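Local coordinates for protein Abbfa_003403 (Acinetobacter baumannii, PDB 4ZXH) that is a four-domain nonribosomal peptide synthetase that probably activates an amino acid, carries it on a phosphopantetheine arm, condenses it with a partner and releases the product, at residues 522-526 / 599-604; 532-538 / 579-585; 1074-1080 / 1095-1101. Residue numbers count along the deposited sequence, not the author numbering.

In the fold
Interactions 1 and 2 belong to the AMP-binding enzyme region and interaction 3 to the thioesterase. The first two touch, their centres 10 Å apart, and share the parallel sheet ordered 557-560, 533-537, 581-584, 598-600. Along the chain, helix 509-525 of interaction 1 comes first, then the two paired strands of interaction 2, and then strand 598-600, which completes interaction 1; L599 N, and I601 N just beyond the strand, probably bond to I582 O and T584 O. Interaction 3 follows, its centre about 90 Å from that of interaction 1 and 82 Å from that of interaction 2, in the separate, mixed thioesterase sheet. Adenylation and thioesterase (probably release) parts thus occupy separate regions of one chain.

Interaction 1 (522-526 / 599-604); sequences YLRAH and LDINQA
Segment 522-526 is the last turn of helix 509-525 running into a loop; segment 599-604 is the end of strand 598-600, followed by a tight turn at 601-603. They come closest at Y522 and A604, whose CA atoms lie 5.3 Å apart, and bury 324 Å² in all. Y522 does most of the work. Its helical backbone and t rotamer (chi1 -167°) aim the ring at the turn, with A604 CA and the carbonyl carbon of Q603 over one ring face. Y522 CG is 3.6 Å from both CA and CB of A604, alanine's small side chain suiting so close an approach of the ring to the backbone. Y522 CE2 reaches D600 O at 3.3 Å and Y522 OH reaches Q603 CB at 3.1 Å. L523 (chi1 m, chi2 t) starts sideways, yet its CD2 ends 4.0 Å from L599 CD1, an apolar contact in which L523 is buried. H526, past the helix end, folds back: its ND1 donates to Y522 O over a very short 2.5 Å, its N donates to L523 O (3.1 Å), and its CB lies 4.2 Å from L599 CD1. Opposite, D600 is suited to shaping the bend: its OD1 accepts from N602 N (3.0 Å) in an Asx turn, its OD2 bonds to T586, and its O accepts from Q603 N (3.0 Å). Y522 thus packs mainly on the turn after the strand, and L523 and H526 on L599 of the strand itself: helix-on-sheet packing of an α/β fold, at an edge strand of the four-stranded parallel sheet in the adenylation region.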
loop_
_atom_site.group_PDB
_atom_site.type_symbol
_atom_site.label_atom_id
_atom_site.label_comp_id
_atom_site.label_asym_id
_atom_site.label_seq_id
_atom_site.Cartn_x
_atom_site.Cartn_y
_atom_site.Cartn_z
ATOM N N TYR A 522 -41.923 47.063 -1.324
ATOM C CA TYR A 522 -42.658 46.340 -0.294
ATOM C C TYR A 522 -41.884 46.345 1.031
ATOM O O TYR A 522 -42.455 46.600 2.101
ATOM C CB TYR A 522 -42.921 44.915 -0.750
ATOM C CG TYR A 522 -43.933 44.139 0.073
ATOM C CD1 TYR A 522 -45.224 44.604 0.231
ATOM C CD2 TYR A 522 -43.612 42.901 0.635
ATOM C CE1 TYR A 522 -46.165 43.892 0.950
ATOM C CE2 TYR A 522 -44.554 42.176 1.364
ATOM C CZ TYR A 522 -45.829 42.685 1.512
ATOM O OH TYR A 522 -46.785 41.997 2.226
ATOM N N LEU A 523 -40.577 46.086 0.953
ATOM C CA LEU A 523 -39.746 46.023 2.147
ATOM C C LEU A 523 -39.593 47.412 2.799
ATOM O O LEU A 523 -39.737 47.557 4.014
ATOM C CB LEU A 523 -38.377 45.427 1.802
ATOM C CG LEU A 523 -38.330 43.949 1.393
ATOM C CD1 LEU A 523 -36.957 43.551 0.829
ATOM C CD2 LEU A 523 -38.684 43.063 2.575
ATOM N N ARG A 524 -39.303 48.431 2.000
ATOM C CA ARG A 524 -39.174 49.773 2.530
ATOM C C ARG A 524 -40.479 50.192 3.211
ATOM O O ARG A 524 -40.484 50.761 4.315
ATOM C CB ARG A 524 -38.817 50.760 1.416
ATOM C CG ARG A 524 -38.406 52.149 1.928
ATOM C CD ARG A 524 -38.618 53.200 0.879
ATOM N NE ARG A 524 -40.034 53.285 0.547
ATOM C CZ ARG A 524 -40.881 54.123 1.141
ATOM N NH1 ARG A 524 -40.441 54.959 2.076
ATOM N NH2 ARG A 524 -42.160 54.137 0.793
ATOM N N ALA A 525 -41.588 49.885 2.547
ATOM C CA ALA A 525 -42.895 50.350 2.990
ATOM C C ALA A 525 -43.318 49.664 4.285
ATOM O O ALA A 525 -44.254 50.105 4.944
ATOM C CB ALA A 525 -43.934 50.123 1.905
ATOM N N HIS A 526 -42.621 48.590 4.642
ATOM C CA HIS A 526 -42.928 47.856 5.854
ATOM C C HIS A 526 -41.751 47.777 6.806
ATOM O O HIS A 526 -41.637 46.826 7.579
ATOM C CB HIS A 526 -43.427 46.466 5.508
ATOM C CG HIS A 526 -44.658 46.498 4.675
ATOM N ND1 HIS A 526 -44.621 46.503 3.298
ATOM C CD2 HIS A 526 -45.955 46.653 5.016
ATOM C CE1 HIS A 526 -45.850 46.604 2.826
ATOM N NE2 HIS A 526 -46.677 46.702 3.848
ATOM N N LEU A 599 -43.200 38.511 6.271
ATOM C CA LEU A 599 -43.778 39.184 5.117
ATOM C C LEU A 599 -43.973 38.233 3.942
ATOM O O LEU A 599 -43.061 37.501 3.554
ATOM C CB LEU A 599 -42.895 40.334 4.671
ATOM C CG LEU A 599 -42.979 41.624 5.458
ATOM C CD1 LEU A 599 -41.920 42.555 4.906
ATOM C CD2 LEU A 599 -44.351 42.209 5.310
ATOM N N ASP A 600 -45.163 38.261 3.365
ATOM C CA ASP A 600 -45.461 37.433 2.209
ATOM C C ASP A 600 -45.039 38.139 0.928
ATOM O O ASP A 600 -45.608 39.167 0.558
ATOM C CB ASP A 600 -46.953 37.094 2.179
ATOM C CG ASP A 600 -47.336 36.203 1.008
ATOM O OD1 ASP A 600 -46.427 35.773 0.260
ATOM O OD2 ASP A 600 -48.555 35.935 0.844
ATOM N N ILE A 601 -44.058 37.566 0.244
ATOM C CA ILE A 601 -43.516 38.149 -0.985
ATOM C C ILE A 601 -44.538 38.223 -2.128
ATOM O O ILE A 601 -44.389 39.019 -3.057
ATOM C CB ILE A 601 -42.281 37.363 -1.474
ATOM C CG1 ILE A 601 -41.448 38.197 -2.441
ATOM C CG2 ILE A 601 -42.691 36.076 -2.138
ATOM C CD1 ILE A 601 -40.217 37.468 -2.928
ATOM N N ASN A 602 -45.581 37.406 -2.062
ATOM C CA ASN A 602 -46.612 37.453 -3.092
ATOM C C ASN A 602 -47.461 38.714 -2.973
ATOM O O ASN A 602 -48.128 39.106 -3.929
ATOM C CB ASN A 602 -47.504 36.213 -3.017
ATOM C CG ASN A 602 -46.750 34.923 -3.322
ATOM O OD1 ASN A 602 -45.959 34.857 -4.269
ATOM N ND2 ASN A 602 -46.984 33.891 -2.503
ATOM N N GLN A 603 -47.433 39.336 -1.795
ATOM C CA GLN A 603 -48.224 40.534 -1.515
ATOM C C GLN A 603 -47.515 41.767 -2.009
ATOM O O GLN A 603 -48.097 42.846 -2.080
ATOM C CB GLN A 603 -48.499 40.677 -0.020
ATOM C CG GLN A 603 -49.500 39.687 0.503
ATOM C CD GLN A 603 -50.627 39.474 -0.477
ATOM O OE1 GLN A 603 -50.666 38.459 -1.177
ATOM N NE2 GLN A 603 -51.537 40.446 -0.560
ATOM N N ALA A 604 -46.241 41.604 -2.327
ATOM C CA ALA A 604 -45.459 42.693 -2.889
ATOM C C ALA A 604 -46.053 43.089 -4.223
ATOM O O ALA A 604 -46.282 42.238 -5.082
ATOM C CB ALA A 604 -43.999 42.285 -3.051
#

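Interaction 2 (532-538 / 579-585); sequences DRVGLML and PKVILTQ
Strands 533-537 and 581-584 run parallel, 4.4 Å apart at closest approach, crossing at -31°. The ladder starts at R533 O, which accepts from K580 N (2.8 Å). G535 serves the partner twice: its N donates to V581 O (2.8 Å) and its O accepts from L583 N (2.6 Å). M537 N donates to L583 O (2.9 Å), and M537 O accepts from T584 OG1 (3.0 Å, T584 chi1 t), a side chain extending the ladder. CA atoms of G535 and I582 lie 4.1 Å apart, those of L536 and L583 5.0 Å; a CB on residue 535 would clash with I582 CG1, so glycine fits. D532 OD2 forms a salt bridge with K580 NZ (2.7 Å) and also accepts from T529 N. R533 turns its guanidinium to A577 O and E578 O, Q585 OE1 accepts from D539 N, and the Y669 hydroxyl bonds to L536 O and L538 N. V534, L536, V581 and L583 share one face, where L536 CD1 and L583 CD2 meet at 4.0 Å. V534 and L536 also bond through their backbones to strand 557-560, making 533-537 an inner strand; helix 543-553 covers V534 and L536, while strand 598-600 flanks 581-584.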
loop_
_atom_site.group_PDB
_atom_site.type_symbol
_atom_site.label_atom_id
_atom_site.label_comp_id
_atom_site.label_asym_id
_atom_site.label_seq_id
_atom_site.Cartn_x
_atom_site.Cartn_y
_atom_site.Cartn_z
ATOM N N ASP A 532 -30.424 46.607 7.429
ATOM C CA ASP A 532 -31.228 45.624 8.135
ATOM C C ASP A 532 -30.915 44.231 7.604
ATOM O O ASP A 532 -30.399 44.062 6.481
ATOM C CB ASP A 532 -32.722 45.939 8.013
ATOM C CG ASP A 532 -33.155 47.132 8.897
ATOM O OD1 ASP A 532 -32.335 47.615 9.720
ATOM O OD2 ASP A 532 -34.322 47.580 8.770
ATOM N N ARG A 533 -31.191 43.233 8.434
ATOM C CA ARG A 533 -30.988 41.851 8.047
ATOM C C ARG A 533 -32.336 41.231 7.794
ATOM O O ARG A 533 -33.207 41.289 8.658
ATOM C CB ARG A 533 -30.231 41.097 9.123
ATOM C CG ARG A 533 -28.784 41.516 9.224
ATOM C CD ARG A 533 -28.125 40.917 10.456
ATOM N NE ARG A 533 -28.964 41.105 11.638
ATOM C CZ ARG A 533 -29.043 42.239 12.322
ATOM N NH1 ARG A 533 -28.331 43.292 11.930
ATOM N NH2 ARG A 533 -29.835 42.323 13.391
ATOM N N VAL A 534 -32.512 40.665 6.602
ATOM C CA VAL A 534 -33.799 40.112 6.184
ATOM C C VAL A 534 -33.718 38.609 5.982
ATOM O O VAL A 534 -32.986 38.128 5.106
ATOM C CB VAL A 534 -34.286 40.767 4.892
ATOM C CG1 VAL A 534 -35.473 40.014 4.314
ATOM C CG2 VAL A 534 -34.623 42.220 5.156
ATOM N N GLY A 535 -34.458 37.873 6.809
ATOM C CA GLY A 535 -34.571 36.433 6.654
ATOM C C GLY A 535 -35.223 36.102 5.326
ATOM O O GLY A 535 -36.185 36.748 4.913
ATOM N N LEU A 536 -34.689 35.104 4.641
ATOM C CA LEU A 536 -35.228 34.717 3.348
ATOM C C LEU A 536 -35.586 33.239 3.330
ATOM O O LEU A 536 -34.698 32.380 3.317
ATOM C CB LEU A 536 -34.227 35.027 2.247
ATOM C CG LEU A 536 -34.733 34.777 0.833
ATOM C CD1 LEU A 536 -36.032 35.535 0.595
ATOM C CD2 LEU A 536 -33.647 35.211 -0.152
ATOM N N MET A 537 -36.886 32.950 3.332
ATOM C CA MET A 537 -37.376 31.577 3.379
ATOM C C MET A 537 -38.272 31.294 2.173
ATOM O O MET A 537 -39.498 31.411 2.272
ATOM C CB MET A 537 -38.136 31.329 4.688
ATOM C CG MET A 537 -38.374 29.870 5.022
ATOM S SD MET A 537 -39.408 29.598 6.484
ATOM C CE MET A 537 -38.322 30.104 7.804
ATOM N N LEU A 538 -37.659 30.919 1.044
ATOM C CA LEU A 538 -38.388 30.709 -0.217
ATOM C C LEU A 538 -38.254 29.306 -0.813
ATOM O O LEU A 538 -37.323 28.575 -0.488
ATOM C CB LEU A 538 -37.916 31.718 -1.267
ATOM C CG LEU A 538 -38.136 33.203 -0.977
ATOM C CD1 LEU A 538 -37.845 34.041 -2.220
ATOM C CD2 LEU A 538 -39.547 33.461 -0.458
ATOM N N PRO A 579 -32.910 38.844 12.805
ATOM C CA PRO A 579 -33.364 39.553 11.601
ATOM C C PRO A 579 -34.573 40.455 11.836
ATOM O O PRO A 579 -35.413 40.190 12.710
ATOM C CB PRO A 579 -33.721 38.415 10.640
ATOM C CG PRO A 579 -34.116 37.284 11.532
ATOM C CD PRO A 579 -33.384 37.447 12.837
ATOM N N LYS A 580 -34.649 41.521 11.049
ATOM C CA LYS A 580 -35.735 42.490 11.153
ATOM C C LYS A 580 -37.053 41.847 10.783
ATOM O O LYS A 580 -38.075 42.116 11.396
ATOM C CB LYS A 580 -35.476 43.684 10.235
ATOM C CG LYS A 580 -36.517 44.778 10.302
ATOM C CD LYS A 580 -36.432 45.511 11.620
ATOM C CE LYS A 580 -36.931 46.955 11.519
ATOM N NZ LYS A 580 -35.863 47.877 11.013
ATOM N N VAL A 581 -37.006 41.003 9.757
ATOM C CA VAL A 581 -38.193 40.406 9.174
ATOM C C VAL A 581 -37.781 39.105 8.502
ATOM O O VAL A 581 -36.600 38.906 8.216
ATOM C CB VAL A 581 -38.872 41.366 8.150
ATOM C CG1 VAL A 581 -38.164 41.319 6.808
ATOM C CG2 VAL A 581 -40.325 41.017 7.965
ATOM N N ILE A 582 -38.741 38.212 8.276
ATOM C CA ILE A 582 -38.512 37.008 7.463
ATOM C C ILE A 582 -39.376 37.097 6.210
ATOM O O ILE A 582 -40.609 37.138 6.307
ATOM C CB ILE A 582 -38.854 35.710 8.234
ATOM C CG1 ILE A 582 -37.877 35.483 9.397
ATOM C CG2 ILE A 582 -38.870 34.516 7.296
ATOM C CD1 ILE A 582 -38.364 34.447 10.391
ATOM N N LEU A 583 -38.735 37.180 5.045
ATOM C CA LEU A 583 -39.468 37.292 3.785
ATOM C C LEU A 583 -39.673 35.887 3.264
ATOM O O LEU A 583 -38.713 35.186 2.962
ATOM C CB LEU A 583 -38.716 38.162 2.765
ATOM C CG LEU A 583 -39.320 38.379 1.366
ATOM C CD1 LEU A 583 -40.548 39.289 1.349
ATOM C CD2 LEU A 583 -38.252 38.889 0.404
ATOM N N THR A 584 -40.928 35.474 3.183
ATOM C CA THR A 584 -41.270 34.095 2.849
ATOM C C THR A 584 -42.432 34.083 1.857
ATOM O O THR A 584 -42.823 35.129 1.358
ATOM C CB THR A 584 -41.631 33.318 4.115
ATOM O OG1 THR A 584 -42.058 31.997 3.771
ATOM C CG2 THR A 584 -42.745 34.036 4.870
ATOM N N GLN A 585 -42.991 32.921 1.548
ATOM C CA GLN A 585 -44.103 32.898 0.599
ATOM C C GLN A 585 -45.361 32.401 1.288
ATOM O O GLN A 585 -45.283 31.849 2.383
ATOM C CB GLN A 585 -43.771 32.048 -0.642
ATOM C CG GLN A 585 -43.302 30.630 -0.372
ATOM C CD GLN A 585 -42.647 29.984 -1.586
ATOM O OE1 GLN A 585 -41.598 30.438 -2.064
ATOM N NE2 GLN A 585 -43.272 28.925 -2.101
#

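Interaction 3 (1074-1080 / 1095-1101); sequences GGSTFCY and AIQSPGL
T1077, in the p rotamer, lays its methyl CG2 over the end of strand 1093-1096: 3.6 Å from A1095 CB, 3.7 Å from I1096 C and 3.6 Å from Q1097 N, where a compact branched residue fills the gap. Segment 1074-1080 is a loop leading toward helix 1081-1086; segment 1095-1101 leaves its strand for a 3-10 turn at 1099-1101. The backbones come closest at G1075 and S1098 (CA to CA 4.9 Å) and at S1076 and Q1097 (4.8 Å). One hydrogen bond joins them, from S1098 N to G1075 O at 2.9 Å. At phi 93° a CB on residue 1075 would jam against the preceding carbonyl O and lie tight on S1098 CB, so glycine suits the place. L1101 packs against this spot, its CD1 3.3 Å from G1075 O and 3.9 Å from S1076 CB. Each segment holds its own bend with a serine ST turn: S1076 OG accepts from F1078 N (3.1 Å), S1098 OG from G1100 N (3.0 Å). Y1080 (chi1 m) brings CD2 to 4.2 Å from A1095 CB, and its hydroxyl bonds to F1070 O and W1136 N. Helix 977-990 touches S1076 and T1077 through I980. Such a loop with a Gly-Gly pair, after an inner strand of the sheet, braced on the neighbouring strand's exit and close to a probable nucleophile elbow, belongs to the α/β-hydrolase fold of thioesterase domains.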
loop_
_atom_site.group_PDB
_atom_site.type_symbol
_atom_site.label_atom_id
_atom_site.label_comp_id
_atom_site.label_asym_id
_atom_site.label_seq_id
_atom_site.Cartn_x
_atom_site.Cartn_y
_atom_site.Cartn_z
ATOM N N GLY A 1074 -13.477 -41.295 3.682
ATOM C CA GLY A 1074 -13.404 -40.098 2.860
ATOM C C GLY A 1074 -12.126 -39.919 2.047
ATOM O O GLY A 1074 -12.110 -39.166 1.067
ATOM N N GLY A 1075 -11.048 -40.578 2.468
ATOM C CA GLY A 1075 -9.824 -40.634 1.688
ATOM C C GLY A 1075 -8.802 -39.566 2.021
ATOM O O GLY A 1075 -7.754 -39.446 1.375
ATOM N N SER A 1076 -9.095 -38.793 3.048
ATOM C CA SER A 1076 -8.242 -37.680 3.428
ATOM C C SER A 1076 -7.455 -37.924 4.722
ATOM O O SER A 1076 -7.760 -38.840 5.475
ATOM C CB SER A 1076 -9.103 -36.436 3.560
ATOM O OG SER A 1076 -8.478 -35.478 4.351
ATOM N N THR A 1077 -6.448 -37.093 4.976
ATOM C CA THR A 1077 -5.595 -37.268 6.140
ATOM C C THR A 1077 -5.911 -36.291 7.260
ATOM O O THR A 1077 -5.237 -36.305 8.292
ATOM C CB THR A 1077 -4.124 -37.098 5.771
ATOM O OG1 THR A 1077 -3.935 -35.806 5.193
ATOM C CG2 THR A 1077 -3.693 -38.169 4.753
ATOM N N PHE A 1078 -6.929 -35.449 7.061
ATOM C CA PHE A 1078 -7.240 -34.367 7.994
ATOM C C PHE A 1078 -7.359 -34.798 9.465
ATOM O O PHE A 1078 -6.944 -34.073 10.377
ATOM C CB PHE A 1078 -8.543 -33.672 7.595
ATOM C CG PHE A 1078 -9.043 -32.712 8.642
ATOM C CD1 PHE A 1078 -8.630 -31.384 8.636
ATOM C CD2 PHE A 1078 -9.880 -33.143 9.657
ATOM C CE1 PHE A 1078 -9.044 -30.487 9.619
ATOM C CE2 PHE A 1078 -10.308 -32.244 10.665
ATOM C CZ PHE A 1078 -9.890 -30.919 10.639
ATOM N N CYS A 1079 -7.974 -35.953 9.689
ATOM C CA CYS A 1079 -8.220 -36.475 11.038
ATOM C C CYS A 1079 -6.961 -36.843 11.833
ATOM O O CYS A 1079 -7.085 -37.151 13.020
ATOM C CB CYS A 1079 -9.106 -37.723 10.943
ATOM S SG CYS A 1079 -8.287 -39.076 9.921
ATOM N N TYR A 1080 -5.778 -36.867 11.187
ATOM C CA TYR A 1080 -4.507 -37.213 11.861
ATOM C C TYR A 1080 -3.714 -35.977 12.267
ATOM O O TYR A 1080 -2.756 -36.091 13.020
ATOM C CB TYR A 1080 -3.619 -38.115 10.972
ATOM C CG TYR A 1080 -4.321 -39.379 10.590
ATOM C CD1 TYR A 1080 -4.758 -40.262 11.571
ATOM C CD2 TYR A 1080 -4.609 -39.676 9.262
ATOM C CE1 TYR A 1080 -5.445 -41.402 11.256
ATOM C CE2 TYR A 1080 -5.296 -40.837 8.933
ATOM C CZ TYR A 1080 -5.716 -41.688 9.942
ATOM O OH TYR A 1080 -6.412 -42.835 9.652
ATOM N N ALA A 1095 1.204 -40.091 6.524
ATOM C CA ALA A 1095 -0.193 -40.437 6.326
ATOM C C ALA A 1095 -0.435 -40.493 4.839
ATOM O O ALA A 1095 0.239 -39.795 4.075
ATOM C CB ALA A 1095 -1.131 -39.414 6.995
ATOM N N ILE A 1096 -1.389 -41.318 4.425
ATOM C CA ILE A 1096 -1.630 -41.497 3.008
ATOM C C ILE A 1096 -3.064 -41.176 2.623
ATOM O O ILE A 1096 -4.007 -41.805 3.104
ATOM C CB ILE A 1096 -1.286 -42.915 2.587
ATOM C CG1 ILE A 1096 0.211 -43.153 2.807
ATOM C CG2 ILE A 1096 -1.695 -43.151 1.145
ATOM C CD1 ILE A 1096 0.742 -44.431 2.204
ATOM N N GLN A 1097 -3.228 -40.177 1.762
ATOM C CA GLN A 1097 -4.544 -39.873 1.210
ATOM C C GLN A 1097 -4.796 -40.704 -0.066
ATOM O O GLN A 1097 -3.865 -41.193 -0.695
ATOM C CB GLN A 1097 -4.653 -38.380 0.903
ATOM C CG GLN A 1097 -3.787 -37.962 -0.249
ATOM C CD GLN A 1097 -3.792 -36.477 -0.446
ATOM O OE1 GLN A 1097 -4.615 -35.761 0.131
ATOM N NE2 GLN A 1097 -2.844 -35.992 -1.236
ATOM N N SER A 1098 -6.049 -40.857 -0.456
ATOM C CA SER A 1098 -6.351 -41.580 -1.691
ATOM C C SER A 1098 -6.014 -40.777 -2.954
ATOM O O SER A 1098 -6.267 -39.569 -3.028
ATOM C CB SER A 1098 -7.829 -41.980 -1.701
ATOM O OG SER A 1098 -8.212 -42.478 -2.962
ATOM N N PRO A 1099 -5.445 -41.447 -3.960
ATOM C CA PRO A 1099 -5.255 -40.823 -5.282
ATOM C C PRO A 1099 -6.566 -40.234 -5.831
ATOM O O PRO A 1099 -6.574 -39.255 -6.575
ATOM C CB PRO A 1099 -4.780 -41.986 -6.164
ATOM C CG PRO A 1099 -4.179 -42.972 -5.221
ATOM C CD PRO A 1099 -4.953 -42.834 -3.917
ATOM N N GLY A 1100 -7.682 -40.838 -5.442
ATOM C CA GLY A 1100 -8.975 -40.350 -5.864
ATOM C C GLY A 1100 -9.236 -38.877 -5.564
ATOM O O GLY A 1100 -10.082 -38.258 -6.223
ATOM N N LEU A 1101 -8.538 -38.314 -4.572
ATOM C CA LEU A 1101 -8.771 -36.921 -4.198
ATOM C C LEU A 1101 -8.107 -35.947 -5.168
ATOM O O LEU A 1101 -8.434 -34.758 -5.165
ATOM C CB LEU A 1101 -8.274 -36.634 -2.785
ATOM C CG LEU A 1101 -8.960 -37.275 -1.574
ATOM C CD1 LEU A 1101 -8.452 -36.651 -0.255
ATOM C CD2 LEU A 1101 -10.489 -37.238 -1.661
#